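Long-range contacts in protein CbbY (Rhodobacter sphaeroides, PDB 4UAS), which hydrolyses the Rubisco inhibitor xylulose-1,5-bisphosphate to xylulose 5-phosphate and phosphate, as a highly selective magnesium-dependent phosphatase of the haloacid dehalogenase superfamily: residues A[16-21]-A[37-42]; A[95-100]-A[212-217]; A[188-193]-A[206-211]. All coordinates share one frame; numbering follows the deposited sequence. Where two conformers were deposited one is given.

The three contacts sample the surroundings of one HAD active site at different removes. Contact 1 joins two short helical pieces and includes Glu17 of the substrate site; the side chain of this residue comes within about 5 Å of the bound phosphate. Contact 3 lies at one edge of the parallel sheet, where it adds an outermost strand, 209-210, and contact 2 packs the chain that follows against the start of helix 97-107. Their centres are about 14 Å apart, and Arg209 of contact 3 bonds the carbonyls of Glu216 and Leu217. Contact 1 stands apart, its centre about 24 Å and 25 Å from theirs. The side chains of Phe214 and Val193 each come to about 9 Å from the magnesium ion.

Contact 1 of 3, residues A[16-21]-A[37-42]; sequences TEELHR and WDREEY
Arg21 and Tyr42 meet with the aliphatic root of the arginine over one face of the ring, CB of Arg21 standing 4.0 Å from the Tyr42 ring centre in a CH-pi contact. The arginine chain then bends at chi3 (70°), which carries NE toward Glu18. Its guanidinium grips that carboxylate side-on, NE to OE1 at 2.8 Å and NH2 to OE2 at 3.0 Å, while NH1, still in plane, reaches a lone pair of Trp37 O at 2.9 Å. Arg39 arrives across this pair. Its guanidinium is turned 67° from the Glu18 carboxylate, and NE of Arg39 comes from above the carboxylate plane to bond OE2 of Glu18 (2.8 Å), with NH2 as a longer second donor. Arg39 CG sits over one face of the Arg21 guanidinium, toward its rim. Farther along, Tyr42 OH donates to Glu17 OE1 at 2.7 Å, ring and carboxylate planes 56° apart.

Glu18 OE2 thus takes three N-H groups from two arginines, and Tyr198 bonds OE1. Such a gathering would probably stabilise the carboxylate charge and offset the repulsion between the neighbouring guanidiniums, while the Tyr42 hydroxyl helps to hold Glu17, a substrate-binding residue.

Contact 2 of 3, residues A[95-100]-A[212-217]; sequences PGIADL and DSFAEL
Pro95 O and Phe214 N are bridged by a single water, water 1, which donates to Pro95 O at 2.7 Å and accepts from Phe214 N at 2.8 Å. Direct touch accompanies the bridge, since the same proline carbonyl lies 3.5 Å from Phe214 CB. A second water forms another bridge one residue on from the proline: water 2 donates both to Gly96 O and to Phe214 O. The glycine carbonyl also accepts the N-H of Leu100 in the first turn of the helix, which Gly96 precedes as N-cap.

Between the two waters the backbones come very close, Gly96 CA to Ala215 CA being 3.8 Å. A CB on Gly96 would clash with Ala215 N and the carbonyl carbon of Phe214, and at this positive phi, 91°, it would also press on the oxygen of Pro95. Beside this, Pro95 CB rests against the methyl of Ala215 and against Ser213 OG. The serine hydroxyl is placed anti to its own backbone N (chi1 176°) and accepts from Ala215 N at 3.0 Å, closing an ST turn.

On the inner side the contact is apolar. Ile97 and Phe214 lie side by side and point the same way, Ile97 CD1 reaching Phe214 CD2 at 3.8 Å. Leu100 and Leu217 instead cross at about a right angle, meeting through Leu100 CD2 and Leu217 CD1 at 3.8 Å. Leu174, on strand 171-175 of the central sheet, touches both Leu100 and Phe214.

Together these pieces form part of the Rossmann-like core of HAD phosphatases: a short 3-10 turn after the edge strand packs on the N-terminal turn of helix 97-107, with the side chain of Phe214 about 6 Å from that of Asp176, a magnesium ligand.

Contact 3 of 3, residues A[188-193]-A[206-211]; sequences GLRCIV and GADRLL
Asp208 and Cys191 are joined by a pair of bonds in which a side chain stands in for a backbone carbonyl. Asp208 OD2 accepts from Cys191 N at 2.9 Å, on the anti side of the carboxylate and 31° out of its plane, while Asp208 N donates back to Cys191 O, also at 2.9 Å. With CG anti to the carbonyl carbon (chi1 -70°), the carboxyl carbon is set beside the backbone N of Asp208. Its OD2 also bears a salt bridge from Lys185, and the side chain of Arg190 crosses that of Asp208 at about a right angle, CB of Arg190 3.5 Å from OD2 of Asp208. An alanine here would probably leave the N-H of Cys191 and the ammonium of Lys185 without their shared acceptor, and Arg190 CB and CG without the carboxylate packed against them.

Beyond this point a brief run of parallel pairing follows. Val193 N bonds Arg209 O at 3.0 Å, and Leu211 N returns a bond to Val193 O at 2.9 Å, adding the short, weakly bonded strand 209-210 to the edge of the six-stranded parallel sheet of the HAD core, beside strand 190-193. Strand 171-175 holds the far side of 190-193 through backbone bonds of Arg190 and Ile192.

On one face Ile192 and Arg209 run side by side, pointing the same way, with Ile192 CD1 3.9 Å from Arg209 CB; the guanidinium continues to the carbonyls of Gly222, Leu217 and Glu216. Leu211 CD1 approaches the other Ile192 branch, CG2, at 3.8 Å. On the opposite face the two branches of Val193 are shared out, CG1 against Leu210 CD1 at 3.8 Å and CG2 against the methyl of Ala207, where Phe204 touches both Val193 and Leu210.

Contact 1 of 3, residues A[16-21]-A[37-42]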
ATOM      1  N   THR A  16      -2.312  -2.414   7.700  1.00  8.72           N
ATOM      2  CA  THR A  16      -2.131  -3.815   7.307  1.00  9.27           C
ATOM      3  C   THR A  16      -0.816  -4.389   7.714  1.00  9.30           C
ATOM      4  O   THR A  16      -0.625  -5.612   7.647  1.00  9.29           O
ATOM      5  CB  THR A  16      -2.179  -3.937   5.764  1.00  9.65           C
ATOM      6  OG1 THR A  16      -1.185  -3.068   5.259  1.00 10.33           O
ATOM      7  CG2 THR A  16      -3.556  -3.564   5.202  1.00 11.91           C
ATOM      8  N   GLU A  17       0.217  -3.572   8.043  1.00  9.06           N
ATOM      9  CA  GLU A  17       1.575  -4.112   8.126  1.00  9.53           C
ATOM     10  C   GLU A  17       1.762  -5.040   9.262  1.00  8.95           C
ATOM     11  O   GLU A  17       2.573  -5.997   9.109  1.00  9.57           O
ATOM     12  CB  GLU A  17       2.640  -3.063   8.105  1.00 11.88           C
ATOM     13  CG  GLU A  17       2.795  -2.459   6.699  1.00 13.52           C
ATOM     14  CD  GLU A  17       3.335  -3.357   5.615  1.00 12.33           C
ATOM     15  OE1 GLU A  17       3.658  -4.560   5.789  1.00 11.13           O
ATOM     16  OE2 GLU A  17       3.409  -2.878   4.459  1.00 15.41           O
ATOM     17  N   GLU A  18       1.090  -4.912  10.416  1.00  9.23           N
ATOM     18  CA  GLU A  18       1.261  -5.922  11.439  1.00 10.48           C
ATOM     19  C   GLU A  18       0.683  -7.230  10.974  1.00  9.48           C
ATOM     20  O   GLU A  18       1.177  -8.295  11.355  1.00 11.01           O
ATOM     21  CB  GLU A  18       0.646  -5.459  12.747  1.00 12.01           C
ATOM     22  CG  GLU A  18       1.515  -4.637  13.604  1.00 14.92           C
ATOM     23  CD  GLU A  18       2.739  -5.418  14.087  1.00 14.22           C
ATOM     24  OE1 GLU A  18       3.642  -5.516  13.317  1.00 11.88           O
ATOM     25  OE2 GLU A  18       2.823  -5.834  15.314  1.00 14.84           O
ATOM     26  N   LEU A  19      -0.398  -7.221  10.185  1.00  9.51           N
ATOM     27  CA  LEU A  19      -0.922  -8.445   9.645  1.00 10.17           C
ATOM     28  C   LEU A  19       0.038  -9.060   8.629  1.00  8.14           C
ATOM     29  O   LEU A  19       0.180 -10.296   8.579  1.00  9.44           O
ATOM     30  CB  LEU A  19      -2.338  -8.215   9.050  1.00 10.48           C
ATOM     31  CG  LEU A  19      -3.175  -9.505   8.892  1.00 12.23           C
ATOM     32  CD1 LEU A  19      -3.621 -10.000  10.270  1.00 15.31           C
ATOM     33  CD2 LEU A  19      -4.411  -9.203   8.056  1.00 13.99           C
ATOM     34  N   HIS A  20       0.640  -8.256   7.766  1.00  7.69           N
ATOM     35  CA  HIS A  20       1.683  -8.756   6.907  1.00  7.99           C
ATOM     36  C   HIS A  20       2.797  -9.393   7.706  1.00  8.04           C
ATOM     37  O   HIS A  20       3.277 -10.469   7.351  1.00  8.34           O
ATOM     38  CB  HIS A  20       2.276  -7.635   6.037  1.00  7.74           C
ATOM     39  CG  HIS A  20       1.419  -7.227   4.880  1.00  8.29           C
ATOM     40  ND1 HIS A  20       1.194  -8.050   3.817  1.00  9.16           N
ATOM     41  CD2 HIS A  20       0.751  -6.064   4.648  1.00  8.82           C
ATOM     42  CE1 HIS A  20       0.396  -7.408   2.974  1.00  9.08           C
ATOM     43  NE2 HIS A  20       0.124  -6.213   3.440  1.00  9.84           N
ATOM     44  N   ARG A  21       3.271  -8.749   8.778  1.00  7.78           N
ATOM     45  CA  ARG A  21       4.348  -9.293   9.606  1.00  7.76           C
ATOM     46  C   ARG A  21       3.972 -10.632  10.179  1.00  7.63           C
ATOM     47  O   ARG A  21       4.769 -11.599  10.127  1.00  9.10           O
ATOM     48  CB  ARG A  21       4.751  -8.302  10.684  1.00  7.86           C
ATOM     49  CG  ARG A  21       6.015  -8.740  11.462  1.00  8.93           C
ATOM     50  CD  ARG A  21       6.445  -7.698  12.491  1.00  8.68           C
ATOM     51  NE  ARG A  21       5.560  -7.565  13.628  1.00  7.98           N
ATOM     52  CZ  ARG A  21       5.682  -8.215  14.782  1.00  8.39           C
ATOM     53  NH1 ARG A  21       6.640  -9.086  14.981  1.00  9.15           N
ATOM     54  NH2 ARG A  21       4.823  -7.963  15.752  1.00 10.62           N
ATOM     55  N   TRP A  37      10.748 -12.106  12.243  1.00  8.88           N
ATOM     56  CA  TRP A  37      10.853 -10.675  12.160  1.00  8.35           C
ATOM     57  C   TRP A  37      10.066  -9.962  13.262  1.00  8.41           C
ATOM     58  O   TRP A  37       8.839  -9.979  13.289  1.00  9.58           O
ATOM     59  CB  TRP A  37      10.331 -10.199  10.796  1.00  9.79           C
ATOM     60  CG  TRP A  37      11.149 -10.684   9.622  1.00  8.39           C
ATOM     61  CD1 TRP A  37      12.335 -11.242   9.634  1.00 10.47           C
ATOM     62  CD2 TRP A  37      10.757 -10.559   8.234  1.00  8.32           C
ATOM     63  NE1 TRP A  37      12.767 -11.545   8.365  1.00 10.58           N
ATOM     64  CE2 TRP A  37      11.812 -11.111   7.477  1.00  8.94           C
ATOM     65  CE3 TRP A  37       9.649 -10.046   7.550  1.00  9.14           C
ATOM     66  CZ2 TRP A  37      11.785 -11.139   6.084  1.00  9.87           C
ATOM     67  CZ3 TRP A  37       9.644 -10.107   6.178  1.00  9.58           C
ATOM     68  CH2 TRP A  37      10.686 -10.632   5.446  1.00  9.31           C
ATOM     69  N   ASP A  38      10.812  -9.417  14.227  1.00  8.45           N
ATOM     70  CA  ASP A  38      10.214  -8.599  15.265  1.00  8.82           C
ATOM     71  C   ASP A  38       9.899  -7.210  14.719  1.00  9.07           C
ATOM     72  O   ASP A  38      10.288  -6.866  13.606  1.00  9.66           O
ATOM     73  CB  ASP A  38      10.996  -8.611  16.588  1.00  9.49           C
ATOM     74  CG  ASP A  38      12.374  -8.085  16.514  1.00 11.11           C
ATOM     75  OD1 ASP A  38      12.694  -7.180  15.696  1.00 11.55           O
ATOM     76  OD2 ASP A  38      13.227  -8.560  17.394  1.00 12.48           O
ATOM     77  N   ARG A  39       9.192  -6.397  15.489  1.00  9.06           N
ATOM     78  CA  ARG A  39       8.845  -5.065  15.016  1.00  9.15           C
ATOM     79  C   ARG A  39      10.020  -4.175  14.672  1.00  9.30           C
ATOM     80  O   ARG A  39       9.999  -3.417  13.720  1.00 10.12           O
ATOM     81  CB  ARG A  39       7.968  -4.317  16.011  1.00  9.96           C
ATOM     82  CG  ARG A  39       6.577  -4.763  16.070  1.00 10.42           C
ATOM     83  CD  ARG A  39       5.801  -3.967  17.076  1.00 13.24           C
ATOM     84  NE  ARG A  39       4.392  -4.189  17.022  1.00 14.46           N
ATOM     85  CZ  ARG A  39       3.522  -3.551  17.784  1.00 11.80           C
ATOM     86  NH1 ARG A  39       3.883  -2.656  18.689  1.00 15.31           N
ATOM     87  NH2 ARG A  39       2.245  -3.804  17.682  1.00 13.94           N
ATOM     88  N   GLU A  40      11.079  -4.276  15.491  1.00 10.67           N
ATOM     89  CA  GLU A  40      12.250  -3.463  15.244  1.00 12.47           C
ATOM     90  C   GLU A  40      12.853  -3.803  13.871  1.00 11.31           C
ATOM     91  O   GLU A  40      13.188  -2.908  13.072  1.00 12.98           O
ATOM     92  CB  GLU A  40      13.278  -3.684  16.375  1.00 13.96           C
ATOM     93  CG  GLU A  40      14.579  -2.969  16.149  1.00 17.38           C
ATOM     94  CD  GLU A  40      15.539  -3.015  17.340  1.00 26.78           C
ATOM     95  OE1 GLU A  40      15.181  -3.360  18.439  1.00 34.04           O
ATOM     96  OE2 GLU A  40      16.643  -2.502  17.210  1.00 35.41           O
ATOM     97  N   GLU A  41      13.015  -5.103  13.599  0.50 10.82           N
ATOM     98  CA  GLU A  41      13.599  -5.483  12.308  0.50  9.10           C
ATOM     99  C   GLU A  41      12.596  -5.179  11.175  0.50  8.92           C
ATOM    100  O   GLU A  41      12.996  -4.746  10.087  0.50 10.00           O
ATOM    101  CB  GLU A  41      14.026  -6.924  12.321  0.50  8.54           C
ATOM    102  CG  GLU A  41      14.544  -7.418  10.993  0.50  9.85           C
ATOM    103  CD  GLU A  41      15.364  -8.656  11.069  0.50 15.33           C
ATOM    104  OE1 GLU A  41      15.208  -9.404  12.019  0.50 19.53           O
ATOM    105  OE2 GLU A  41      16.183  -8.879  10.202  0.50 17.30           O
ATOM    106  N   TYR A  42      11.314  -5.414  11.392  1.00  9.02           N
ATOM    107  CA  TYR A  42      10.358  -5.170  10.326  1.00  9.00           C
ATOM    108  C   TYR A  42      10.295  -3.710   9.949  1.00  9.09           C
ATOM    109  O   TYR A  42      10.166  -3.353   8.743  1.00  9.30           O
ATOM    110  CB  TYR A  42       8.969  -5.742  10.747  1.00  9.82           C
ATOM    111  CG  TYR A  42       8.051  -5.919   9.559  1.00  8.31           C
ATOM    112  CD1 TYR A  42       8.386  -6.808   8.526  1.00  9.12           C
ATOM    113  CD2 TYR A  42       6.865  -5.209   9.421  1.00  9.67           C
ATOM    114  CE1 TYR A  42       7.555  -7.041   7.438  1.00 10.00           C
ATOM    115  CE2 TYR A  42       6.029  -5.410   8.359  1.00  9.64           C
ATOM    116  CZ  TYR A  42       6.344  -6.310   7.371  1.00  9.16           C
ATOM    117  OH  TYR A  42       5.563  -6.481   6.255  1.00  9.64           O
TER

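Contact 2 of 3, residues A[95-100]-A[212-217]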
ATOM      1  N   PRO A  95      -9.679   5.826   9.415  1.00  9.51           N
ATOM      2  CA  PRO A  95     -10.650   6.893   9.480  1.00 11.19           C
ATOM      3  C   PRO A  95     -10.590   7.830   8.286  1.00 10.88           C
ATOM      4  O   PRO A  95      -9.505   8.226   7.826  1.00 10.62           O
ATOM      5  CB  PRO A  95     -10.355   7.627  10.758  1.00 12.79           C
ATOM      6  CG  PRO A  95      -9.643   6.625  11.614  1.00 14.64           C
ATOM      7  CD  PRO A  95      -8.923   5.722  10.673  1.00 11.52           C
ATOM      8  N   GLY A  96     -11.763   8.205   7.778  1.00 11.38           N
ATOM      9  CA  GLY A  96     -11.881   9.137   6.690  1.00 11.33           C
ATOM     10  C   GLY A  96     -11.903   8.524   5.279  1.00 10.90           C
ATOM     11  O   GLY A  96     -12.272   9.177   4.327  1.00 11.97           O
ATOM     12  N   ILE A  97     -11.374   7.312   5.142  1.00 10.22           N
ATOM     13  CA  ILE A  97     -11.199   6.725   3.822  1.00 10.15           C
ATOM     14  C   ILE A  97     -12.531   6.342   3.144  1.00 10.61           C
ATOM     15  O   ILE A  97     -12.798   6.734   1.995  1.00 11.14           O
ATOM     16  CB  ILE A  97     -10.266   5.482   3.923  1.00  9.68           C
ATOM     17  CG1 ILE A  97      -8.797   5.835   4.276  1.00 10.08           C
ATOM     18  CG2 ILE A  97     -10.366   4.623   2.665  1.00 10.58           C
ATOM     19  CD1 ILE A  97      -8.127   6.664   3.205  1.00  9.68           C
ATOM     20  N   ALA A  98     -13.382   5.671   3.874  1.00 11.64           N
ATOM     21  CA  ALA A  98     -14.690   5.334   3.340  1.00 13.74           C
ATOM     22  C   ALA A  98     -15.486   6.586   2.961  1.00 14.26           C
ATOM     23  O   ALA A  98     -16.117   6.629   1.881  1.00 14.87           O
ATOM     24  CB  ALA A  98     -15.508   4.458   4.317  1.00 15.06           C
ATOM     25  N   ASP A  99     -15.480   7.609   3.813  1.00 13.79           N
ATOM     26  CA  ASP A  99     -16.226   8.870   3.514  1.00 14.74           C
ATOM     27  C   ASP A  99     -15.681   9.547   2.258  1.00 14.28           C
ATOM     28  O   ASP A  99     -16.466  10.044   1.449  1.00 15.44           O
ATOM     29  CB  ASP A  99     -16.128   9.797   4.675  1.00 17.97           C
ATOM     30  CG  ASP A  99     -16.875   9.292   5.893  1.00 25.39           C
ATOM     31  OD1 ASP A  99     -17.749   8.425   5.752  1.00 23.66           O
ATOM     32  OD2 ASP A  99     -16.625   9.851   6.982  1.00 29.94           O
ATOM     33  N   LEU A 100     -14.363   9.626   2.086  1.00 12.34           N
ATOM     34  CA  LEU A 100     -13.785  10.257   0.919  1.00 12.45           C
ATOM     35  C   LEU A 100     -14.197   9.480  -0.360  1.00 11.41           C
ATOM     36  O   LEU A 100     -14.536  10.102  -1.368  1.00 13.63           O
ATOM     37  CB  LEU A 100     -12.283  10.320   1.043  1.00 12.18           C
ATOM     38  CG  LEU A 100     -11.590  11.013  -0.127  1.00 13.33           C
ATOM     39  CD1 LEU A 100     -11.971  12.433  -0.176  1.00 18.08           C
ATOM     40  CD2 LEU A 100     -10.069  10.852  -0.021  1.00 13.70           C
ATOM     41  N   ASP A 212      -2.627  14.031  10.710  1.00  8.54           N
ATOM     42  CA  ASP A 212      -2.693  12.962  11.659  1.00  8.39           C
ATOM     43  C   ASP A 212      -3.693  11.887  11.327  1.00  8.86           C
ATOM     44  O   ASP A 212      -3.563  10.730  11.747  1.00 10.38           O
ATOM     45  CB  ASP A 212      -2.995  13.517  13.073  1.00 10.43           C
ATOM     46  CG  ASP A 212      -1.859  14.299  13.716  1.00 10.32           C
ATOM     47  OD1 ASP A 212      -0.718  14.179  13.269  1.00 12.55           O
ATOM     48  OD2 ASP A 212      -2.150  15.032  14.697  1.00 12.49           O
ATOM     49  N   SER A 213      -4.729  12.239  10.558  1.00  8.93           N
ATOM     50  CA  SER A 213      -5.759  11.326  10.145  1.00  9.02           C
ATOM     51  C   SER A 213      -6.337  11.779   8.819  1.00  8.68           C
ATOM     52  O   SER A 213      -6.520  12.969   8.631  1.00  9.92           O
ATOM     53  CB  SER A 213      -6.915  11.339  11.155  1.00 10.19           C
ATOM     54  OG  SER A 213      -7.998  10.516  10.723  1.00 11.29           O
ATOM     55  N   PHE A 214      -6.663  10.832   7.925  1.00  9.49           N
ATOM     56  CA  PHE A 214      -7.407  11.187   6.717  1.00  9.70           C
ATOM     57  C   PHE A 214      -8.819  11.755   7.015  1.00 10.94           C
ATOM     58  O   PHE A 214      -9.411  12.383   6.148  1.00 12.40           O
ATOM     59  CB  PHE A 214      -7.453  10.084   5.690  1.00  9.60           C
ATOM     60  CG  PHE A 214      -6.076   9.734   5.137  1.00  9.32           C
ATOM     61  CD1 PHE A 214      -5.372  10.635   4.373  1.00  9.68           C
ATOM     62  CD2 PHE A 214      -5.535   8.476   5.331  1.00  9.10           C
ATOM     63  CE1 PHE A 214      -4.186  10.288   3.809  1.00  9.77           C
ATOM     64  CE2 PHE A 214      -4.332   8.132   4.765  1.00  8.85           C
ATOM     65  CZ  PHE A 214      -3.604   9.056   4.029  1.00  8.92           C
ATOM     66  N   ALA A 215      -9.333  11.566   8.225  1.00 11.79           N
ATOM     67  CA  ALA A 215     -10.628  12.158   8.631  1.00 13.27           C
ATOM     68  C   ALA A 215     -10.457  13.647   8.717  1.00 14.57           C
ATOM     69  O   ALA A 215     -11.502  14.301   8.774  1.00 19.35           O
ATOM     70  CB  ALA A 215     -11.101  11.572   9.931  1.00 15.77           C
ATOM     71  N   GLU A 216      -9.239  14.206   8.717  1.00 12.08           N
ATOM     72  CA  GLU A 216      -8.999  15.648   8.765  1.00 12.64           C
ATOM     73  C   GLU A 216      -8.989  16.256   7.388  1.00 13.38           C
ATOM     74  O   GLU A 216      -8.743  17.449   7.237  1.00 15.99           O
ATOM     75  CB  GLU A 216      -7.729  15.950   9.492  1.00 12.01           C
ATOM     76  CG  GLU A 216      -7.737  15.487  10.924  1.00 12.17           C
ATOM     77  CD  GLU A 216      -6.371  15.465  11.633  1.00 15.55           C
ATOM     78  OE1 GLU A 216      -5.322  15.428  11.029  1.00 17.86           O
ATOM     79  OE2 GLU A 216      -6.348  15.258  12.834  1.00 21.56           O
ATOM     80  N   LEU A 217      -9.190  15.459   6.337  1.00 12.94           N
ATOM     81  CA  LEU A 217      -9.156  16.018   4.975  1.00 14.63           C
ATOM     82  C   LEU A 217     -10.176  17.118   4.782  1.00 14.98           C
ATOM     83  O   LEU A 217      -9.877  18.081   4.084  1.00 18.55           O
ATOM     84  CB  LEU A 217      -9.412  14.933   3.977  1.00 15.86           C
ATOM     85  CG  LEU A 217      -8.150  14.262   3.549  1.00 21.42           C
ATOM     86  CD1 LEU A 217      -8.464  13.036   2.711  1.00 25.05           C
ATOM     87  CD2 LEU A 217      -7.300  15.226   2.702  1.00 24.71           C
TER
HETATM   88  O   HOH W   1      -6.895   8.122   8.663  1.00 10.72           O
HETATM   89  O   HOH W   2     -11.673  11.934   4.544  1.00 26.45           O

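Contact 3 of 3, residues A[188-193]-A[206-211]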
ATOM      1  N   GLY A 188       4.457  13.535 -10.738  1.00 10.00           N
ATOM      2  CA  GLY A 188       3.868  14.856 -10.905  1.00 10.68           C
ATOM      3  C   GLY A 188       2.635  15.107 -10.073  1.00 11.10           C
ATOM      4  O   GLY A 188       1.889  16.059 -10.339  1.00 12.28           O
ATOM      5  N   LEU A 189       2.384  14.269  -9.064  1.00  9.99           N
ATOM      6  CA  LEU A 189       1.151  14.354  -8.283  1.00  9.45           C
ATOM      7  C   LEU A 189       1.362  15.123  -6.996  1.00 11.22           C
ATOM      8  O   LEU A 189       2.325  14.919  -6.264  1.00 12.55           O
ATOM      9  CB  LEU A 189       0.713  12.909  -7.902  1.00  8.80           C
ATOM     10  CG  LEU A 189       0.215  12.084  -9.081  1.00  9.21           C
ATOM     11  CD1 LEU A 189       0.198  10.643  -8.723  1.00 10.00           C
ATOM     12  CD2 LEU A 189      -1.153  12.543  -9.499  1.00 11.17           C
ATOM     13  N   ARG A 190       0.384  15.939  -6.697  1.00 10.24           N
ATOM     14  CA  ARG A 190       0.195  16.374  -5.327  1.00  9.89           C
ATOM     15  C   ARG A 190      -0.108  15.178  -4.446  1.00  8.99           C
ATOM     16  O   ARG A 190      -0.741  14.209  -4.871  1.00  9.67           O
ATOM     17  CB  ARG A 190      -0.872  17.409  -5.244  1.00 13.28           C
ATOM     18  CG  ARG A 190      -0.368  18.794  -5.889  1.00 17.66           C
ATOM     19  CD  ARG A 190      -1.256  19.987  -5.713  1.00 21.55           C
ATOM     20  NE  ARG A 190      -2.603  19.578  -6.133  1.00 23.66           N
ATOM     21  CZ  ARG A 190      -3.662  19.364  -5.348  1.00 23.92           C
ATOM     22  NH1 ARG A 190      -3.493  19.388  -4.026  1.00 25.01           N
ATOM     23  NH2 ARG A 190      -4.846  19.010  -5.889  1.00 32.51           N
ATOM     24  N   CYS A 191       0.353  15.239  -3.203  1.00  8.74           N
ATOM     25  CA  CYS A 191       0.295  14.055  -2.348  1.00  8.45           C
ATOM     26  C   CYS A 191      -0.016  14.489  -0.892  1.00  8.84           C
ATOM     27  O   CYS A 191       0.633  15.361  -0.344  1.00 10.65           O
ATOM     28  CB  CYS A 191       1.626  13.320  -2.404  1.00  8.96           C
ATOM     29  SG  CYS A 191       1.660  11.777  -1.450  1.00  9.38           S
ATOM     30  N   ILE A 192      -1.085  13.884  -0.385  0.50  7.97           N
ATOM     31  CA  ILE A 192      -1.523  14.021   1.021  0.50  8.95           C
ATOM     32  C   ILE A 192      -1.010  12.818   1.787  0.50  8.31           C
ATOM     33  O   ILE A 192      -1.331  11.698   1.419  0.50  8.77           O
ATOM     34  CB  ILE A 192      -3.035  13.929   1.091  0.50 11.40           C
ATOM     35  CG1 ILE A 192      -3.698  14.857   0.069  0.50 10.63           C
ATOM     36  CG2 ILE A 192      -3.472  14.232   2.515  0.50 11.53           C
ATOM     37  CD1 ILE A 192      -3.260  16.284   0.202  0.50 14.22           C
ATOM     38  N   VAL A 193      -0.232  13.071   2.849  1.00  7.50           N
ATOM     39  CA  VAL A 193       0.331  12.035   3.658  1.00  6.90           C
ATOM     40  C   VAL A 193      -0.362  11.983   5.020  1.00  7.19           C
ATOM     41  O   VAL A 193      -0.468  13.016   5.685  1.00  8.05           O
ATOM     42  CB  VAL A 193       1.855  12.177   3.808  1.00  7.62           C
ATOM     43  CG1 VAL A 193       2.407  11.141   4.769  1.00  9.84           C
ATOM     44  CG2 VAL A 193       2.557  12.103   2.477  1.00  9.29           C
ATOM     45  N   GLY A 206       7.888  18.189   1.366  1.00 20.18           N
ATOM     46  CA  GLY A 206       7.151  18.344   0.114  1.00 20.87           C
ATOM     47  C   GLY A 206       5.778  17.704   0.064  1.00 18.00           C
ATOM     48  O   GLY A 206       5.122  17.883  -0.954  1.00 19.43           O
ATOM     49  N   ALA A 207       5.321  17.021   1.116  1.00 12.84           N
ATOM     50  CA  ALA A 207       3.954  16.632   1.117  1.00 11.96           C
ATOM     51  C   ALA A 207       3.103  17.870   1.018  1.00 11.59           C
ATOM     52  O   ALA A 207       3.371  18.904   1.638  1.00 14.15           O
ATOM     53  CB  ALA A 207       3.628  15.859   2.414  1.00 11.21           C
ATOM     54  N   ASP A 208       2.042  17.798   0.252  1.00 11.22           N
ATOM     55  CA  ASP A 208       1.139  18.978   0.093  1.00 12.46           C
ATOM     56  C   ASP A 208       0.320  19.222   1.380  1.00 11.13           C
ATOM     57  O   ASP A 208       0.058  20.355   1.715  1.00 12.81           O
ATOM     58  CB  ASP A 208       0.282  18.775  -1.101  1.00 13.32           C
ATOM     59  CG  ASP A 208       1.142  18.878  -2.339  1.00 14.75           C
ATOM     60  OD1 ASP A 208       1.403  19.980  -2.852  1.00 22.40           O
ATOM     61  OD2 ASP A 208       1.611  17.784  -2.778  1.00 14.71           O
ATOM     62  N   ARG A 209      -0.099  18.135   2.045  1.00 10.32           N
ATOM     63  CA  ARG A 209      -0.627  18.204   3.410  1.00  9.94           C
ATOM     64  C   ARG A 209      -0.047  16.991   4.140  1.00  9.05           C
ATOM     65  O   ARG A 209       0.151  15.941   3.582  1.00 10.06           O
ATOM     66  CB  ARG A 209      -2.149  18.178   3.478  1.00 12.31           C
ATOM     67  CG  ARG A 209      -2.839  19.314   2.748  1.00 12.86           C
ATOM     68  CD  ARG A 209      -4.351  19.254   2.815  1.00 13.47           C
ATOM     69  NE  ARG A 209      -4.880  19.422   4.155  1.00 14.27           N
ATOM     70  CZ  ARG A 209      -6.135  19.160   4.458  1.00 15.02           C
ATOM     71  NH1 ARG A 209      -6.994  18.724   3.540  1.00 17.16           N
ATOM     72  NH2 ARG A 209      -6.546  19.248   5.723  1.00 17.10           N
ATOM     73  N   LEU A 210       0.142  17.185   5.464  1.00  9.76           N
ATOM     74  CA  LEU A 210       0.614  16.137   6.363  1.00  9.20           C
ATOM     75  C   LEU A 210      -0.401  16.094   7.490  1.00  9.50           C
ATOM     76  O   LEU A 210      -0.506  17.069   8.256  1.00 10.57           O
ATOM     77  CB  LEU A 210       2.014  16.381   6.849  1.00  9.90           C
ATOM     78  CG  LEU A 210       2.569  15.388   7.822  1.00 11.56           C
ATOM     79  CD1 LEU A 210       2.684  14.009   7.181  1.00 11.52           C
ATOM     80  CD2 LEU A 210       3.938  15.833   8.310  1.00 14.68           C
ATOM     81  N   LEU A 211      -1.145  15.006   7.611  1.00  8.33           N
ATOM     82  CA  LEU A 211      -2.302  14.915   8.489  1.00  9.09           C
ATOM     83  C   LEU A 211      -2.128  13.813   9.502  1.00  8.23           C
ATOM     84  O   LEU A 211      -1.634  12.715   9.171  1.00  8.91           O
ATOM     85  CB  LEU A 211      -3.539  14.553   7.653  1.00 10.05           C
ATOM     86  CG  LEU A 211      -3.893  15.526   6.506  1.00 12.62           C
ATOM     87  CD1 LEU A 211      -5.127  15.011   5.807  1.00 14.35           C
ATOM     88  CD2 LEU A 211      -4.079  16.933   6.973  1.00 15.08           C
TER